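Local coordinates for protein superoxide dismutase [Mn/Fe] (Porphyromonas gingivalis, PDB 1UES) that destroys toxic superoxide radicals as a homodimer, converting them to oxygen and hydrogen peroxide with one manganese or iron ion per subunit, at residues D13-A16 with P17-K21; D173-K176 with D177-S180. The protein carries 1 engineered substitution. All coordinates share one frame; numbering follows the deposited sequence.

Interaction 1: residues D13-A16 with P17-K21; sequences DALA and PVISK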
loop_
_atom_site.group_PDB
_atom_site.type_symbol
_atom_site.label_atom_id
_atom_site.label_comp_id
_atom_site.label_asym_id
_atom_site.label_seq_id
_atom_site.Cartn_x
_atom_site.Cartn_y
_atom_site.Cartn_z
ATOM N N ASP A 13 24.332 1.832 3.467
ATOM C CA ASP A 13 24.290 0.397 3.725
ATOM C C ASP A 13 24.351 0.110 5.220
ATOM O O ASP A 13 24.447 -1.042 5.637
ATOM C CB ASP A 13 25.462 -0.300 3.001
ATOM C CG ASP A 13 26.835 0.110 3.551
ATOM O OD1 ASP A 13 26.937 1.149 4.236
ATOM O OD2 ASP A 13 27.836 -0.622 3.304
ATOM N N ALA A 14 24.276 1.158 6.036
ATOM C CA ALA A 14 24.378 1.001 7.488
ATOM C C ALA A 14 23.270 0.194 8.183
ATOM O O ALA A 14 23.500 -0.351 9.256
ATOM C CB ALA A 14 24.509 2.386 8.148
ATOM N N LEU A 15 22.075 0.127 7.584
ATOM C CA LEU A 15 20.955 -0.616 8.185
ATOM C C LEU A 15 20.724 -2.000 7.581
ATOM O O LEU A 15 19.793 -2.702 7.978
ATOM C CB LEU A 15 19.642 0.193 8.105
ATOM C CG LEU A 15 19.797 1.663 8.530
ATOM C CD1 LEU A 15 18.471 2.378 8.333
ATOM C CD2 LEU A 15 20.225 1.781 9.994
ATOM N N ALA A 16 21.611 -2.415 6.666
ATOM C CA ALA A 16 21.493 -3.730 6.042
ATOM C C ALA A 16 21.762 -4.737 7.162
ATOM O O ALA A 16 22.661 -4.529 7.983
ATOM C CB ALA A 16 22.527 -3.892 4.918
ATOM N N PRO A 17 21.057 -5.878 7.151
ATOM C CA PRO A 17 20.049 -6.336 6.190
ATOM C C PRO A 17 18.591 -5.931 6.364
ATOM O O PRO A 17 17.773 -6.182 5.460
ATOM C CB PRO A 17 20.143 -7.832 6.314
ATOM C CG PRO A 17 20.308 -8.015 7.778
ATOM C CD PRO A 17 21.264 -6.900 8.192
ATOM N N VAL A 18 18.287 -5.328 7.501
ATOM C CA VAL A 18 16.917 -4.949 7.872
ATOM C C VAL A 18 16.298 -3.959 6.874
ATOM O O VAL A 18 15.120 -4.078 6.514
ATOM C CB VAL A 18 16.897 -4.417 9.321
ATOM C CG1 VAL A 18 15.447 -4.096 9.740
ATOM C CG2 VAL A 18 17.508 -5.476 10.273
ATOM N N ILE A 19 17.092 -2.974 6.485
ATOM C CA ILE A 19 16.712 -2.028 5.440
ATOM C C ILE A 19 18.018 -2.043 4.639
ATOM O O ILE A 19 19.007 -1.421 5.029
ATOM C CB ILE A 19 16.400 -0.604 5.973
ATOM C CG1 ILE A 19 15.207 -0.672 6.933
ATOM C CG2 ILE A 19 15.999 0.325 4.798
ATOM C CD1 ILE A 19 14.766 0.676 7.496
ATOM N N SER A 20 18.004 -2.808 3.551
ATOM C CA SER A 20 19.167 -3.008 2.694
ATOM C C SER A 20 19.583 -1.741 1.988
ATOM O O SER A 20 18.838 -0.765 1.937
ATOM C CB SER A 20 18.877 -4.078 1.649
ATOM O OG SER A 20 18.003 -3.552 0.668
ATOM N N LYS A 21 20.782 -1.778 1.430
ATOM C CA LYS A 21 21.315 -0.645 0.704
ATOM C C LYS A 21 20.387 -0.356 -0.482
ATOM O O LYS A 21 20.099 0.794 -0.786
ATOM C CB LYS A 21 22.743 -0.944 0.227
ATOM C CG LYS A 21 23.146 -0.112 -0.975
ATOM C CD LYS A 21 24.548 -0.435 -1.493
ATOM C CE LYS A 21 25.033 0.710 -2.425
ATOM N NZ LYS A 21 25.743 1.746 -1.628
HETATM O O HOH W 1 21.318 0.156 4.949
#
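The carbonyl of Leu-15 receives Ile-19 N over its face, with the donor 55° out of the carbonyl plane. The N-H of Ile-19 points almost straight at Leu-15 O, at 3.1 Å and 176°. The peptide bond between Ala-16 and Pro-17 is cis. It folds the chain back sharply, with Ala-16 CA and Pro-17 CA only 3.0 Å apart. The arrangement is an alpha-turn with a cis proline inside it. It overlaps the end of a type I beta turn, Asp-13 to Ala-16, whose bond from Ala-16 N to Asp-13 O is weak. Both turns lead into helix 21-42, which carries the metal ligand His-27. Ser-20 is the N-cap of that helix, and its OG accepts from Thr-23 N. Water 1 bridges the two arms, accepting from Leu-15 N at 2.7 Å and donating to Ile-19 O. The side chains of Leu-15 and Ile-19 run alongside each other, CB to CB 4.0 Å. Leu-15 CG and Ile-19 CG1 both stand anti to their own carbonyl carbon, and the two chains point the same way. The Ile-19 side chain lies about 5 Å from that of His-27. At the exposed end, Asp-13 CB meets Lys-21 CB at 3.9 Å.

Interaction 2: residues D173-K176 with D177-S180; sequences DHLK and DLWS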
loop_
_atom_site.group_PDB
_atom_site.type_symbol
_atom_site.label_atom_id
_atom_site.label_comp_id
_atom_site.label_asym_id
_atom_site.label_seq_id
_atom_site.Cartn_x
_atom_site.Cartn_y
_atom_site.Cartn_z
ATOM N N ASP A 173 7.991 -10.447 9.983
ATOM C CA ASP A 173 9.414 -10.709 10.154
ATOM C C ASP A 173 10.203 -9.400 10.033
ATOM O O ASP A 173 11.183 -9.206 10.742
ATOM C CB ASP A 173 9.928 -11.742 9.132
ATOM C CG ASP A 173 9.387 -13.156 9.404
ATOM O OD1 ASP A 173 8.820 -13.393 10.509
ATOM O OD2 ASP A 173 9.509 -14.020 8.498
ATOM N N HIS A 174 9.765 -8.501 9.144
ATOM C CA HIS A 174 10.448 -7.224 8.990
ATOM C C HIS A 174 10.312 -6.414 10.264
ATOM O O HIS A 174 11.278 -5.813 10.717
ATOM C CB HIS A 174 9.843 -6.423 7.843
ATOM C CG HIS A 174 10.342 -5.010 7.759
ATOM N ND1 HIS A 174 11.611 -4.687 7.348
ATOM C CD2 HIS A 174 9.689 -3.835 7.942
ATOM C CE1 HIS A 174 11.725 -3.369 7.276
ATOM N NE2 HIS A 174 10.571 -2.834 7.635
ATOM N N LEU A 175 9.108 -6.385 10.824
ATOM C CA LEU A 175 8.878 -5.619 12.040
ATOM C C LEU A 175 9.727 -6.141 13.169
ATOM O O LEU A 175 10.312 -5.360 13.944
ATOM C CB LEU A 175 7.404 -5.659 12.425
ATOM C CG LEU A 175 6.460 -5.051 11.363
ATOM C CD1 LEU A 175 5.070 -4.891 11.965
ATOM C CD2 LEU A 175 6.978 -3.688 10.869
ATOM N N LYS A 176 9.822 -7.463 13.262
ATOM C CA LYS A 176 10.631 -8.021 14.345
ATOM C C LYS A 176 12.100 -7.586 14.211
ATOM O O LYS A 176 12.764 -7.322 15.227
ATOM C CB LYS A 176 10.448 -9.552 14.413
ATOM C CG LYS A 176 11.360 -10.360 13.545
ATOM C CD LYS A 176 10.646 -11.608 12.999
ATOM C CE LYS A 176 11.577 -12.427 12.127
ATOM N NZ LYS A 176 12.625 -11.554 11.549
ATOM N N ASP A 177 12.596 -7.455 12.980
ATOM C CA ASP A 177 13.962 -7.041 12.743
ATOM C C ASP A 177 14.177 -5.544 12.929
ATOM O O ASP A 177 15.283 -5.122 13.179
ATOM C CB ASP A 177 14.429 -7.398 11.319
ATOM C CG ASP A 177 14.785 -8.871 11.160
ATOM O OD1 ASP A 177 15.201 -9.507 12.160
ATOM O OD2 ASP A 177 14.648 -9.384 10.027
ATOM N N LEU A 178 13.130 -4.731 12.812
ATOM C CA LEU A 178 13.336 -3.300 12.939
ATOM C C LEU A 178 13.861 -2.936 14.299
ATOM O O LEU A 178 14.586 -1.961 14.451
ATOM C CB LEU A 178 12.034 -2.550 12.669
ATOM C CG LEU A 178 11.650 -2.380 11.207
ATOM C CD1 LEU A 178 10.265 -1.679 11.175
ATOM C CD2 LEU A 178 12.712 -1.581 10.435
ATOM N N TRP A 179 13.488 -3.718 15.306
ATOM C CA TRP A 179 13.958 -3.390 16.652
ATOM C C TRP A 179 15.470 -3.343 16.786
ATOM O O TRP A 179 16.018 -2.573 17.601
ATOM C CB TRP A 179 13.361 -4.368 17.657
ATOM C CG TRP A 179 11.894 -4.389 17.638
ATOM C CD1 TRP A 179 11.090 -5.357 17.086
ATOM C CD2 TRP A 179 11.010 -3.386 18.163
ATOM N NE1 TRP A 179 9.768 -5.010 17.239
ATOM C CE2 TRP A 179 9.689 -3.811 17.892
ATOM C CE3 TRP A 179 11.207 -2.164 18.837
ATOM C CZ2 TRP A 179 8.563 -3.067 18.266
ATOM C CZ3 TRP A 179 10.064 -1.417 19.212
ATOM C CH2 TRP A 179 8.774 -1.877 18.921
ATOM N N SER A 180 16.159 -4.135 15.968
ATOM C CA SER A 180 17.603 -4.193 16.004
ATOM C C SER A 180 18.294 -2.919 15.502
ATOM O O SER A 180 19.475 -2.722 15.772
ATOM C CB SER A 180 18.103 -5.413 15.218
ATOM O OG SER A 180 17.994 -5.235 13.805
HETATM O O HOH W 2 14.784 -11.897 9.452
HETATM O O HOH W 3 14.775 -11.871 12.996
#
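Asp-177 N donates to Asp-173 O at 3.2 Å, an i to i+4 bond of helix 171-178 in the C-terminal domain. Lys-176 NZ donates to the same oxygen at 2.9 Å. The two donors reach Asp-173 O from opposite faces of its carbonyl plane, so this acceptor is gripped twice. The lysine chain has to fold back to get there. Its CG sits between the backbone N and the carbonyl carbon (chi1 87°), and the chain bends again at chi2 and chi4. The same bend brings NZ to Asp-177 OD2 in a 3.3 Å salt bridge. Two waters also bridge this pair. Water 2 links NZ to OD2, and water 3 links NZ to OD1, each accepting from the lysine and donating to the carboxylate. Asp-177 OD2 is also hydrogen-bonded to Tyr-167 OH. Asp-173 instead turns its OD2 to Arg-170 in a salt bridge.

Leu-178 N is shared between His-174 O, an i to i+4 bond, and Leu-175 O, an i to i+3 bond, both weak. Trp-179 NE1 donates a hydrogen bond to Asn-112 OD1. Lys-176 O lies at the edge of the indole, near its plane, 3.2 Å from Trp-179 CD1.

Leu-178 CG sits over one face of the His-174 imidazole as a CH-pi contact, 4.0 Å from the ring centroid and 22° off its normal. Tyr-167 meets the same imidazole edge-to-face. The His-174 side chain lies about 6 Å from that of the metal ligand Asp-157. Leu-175 CD2 touches Leu-178 CD1, and both leucines pack on Phe-156 of strand 151-157. Asp-177 O accepts from Ser-180 N and also from Ser-180 OG, the hydroxyl lying in the carbonyl plane at 2.8 Å.

In the fold
Interaction 1 comes first along the chain. It folds the loop 13-21 back on itself just before helix 21-42 of the alpha-hairpin domain. Interaction 2 follows much later, in helix 171-178 of the C-terminal domain. Each is local, and neither closes a long loop. They run in series and neither nest nor cross. The centres of interactions 1 and 2 are about 12 Å apart. Val-18 joins them by packing: its CG1 lies 3.6 Å from Asp-177 O and 3.8 Å from Leu-178 CD2, and its CG2 lies 3.6 Å from Ser-180 OG. The N-terminal loop thus rests on helix 171-178 and the residues just after it. The side chains of Ile-19 and His-174 each lie about 9 Å from the manganese ion.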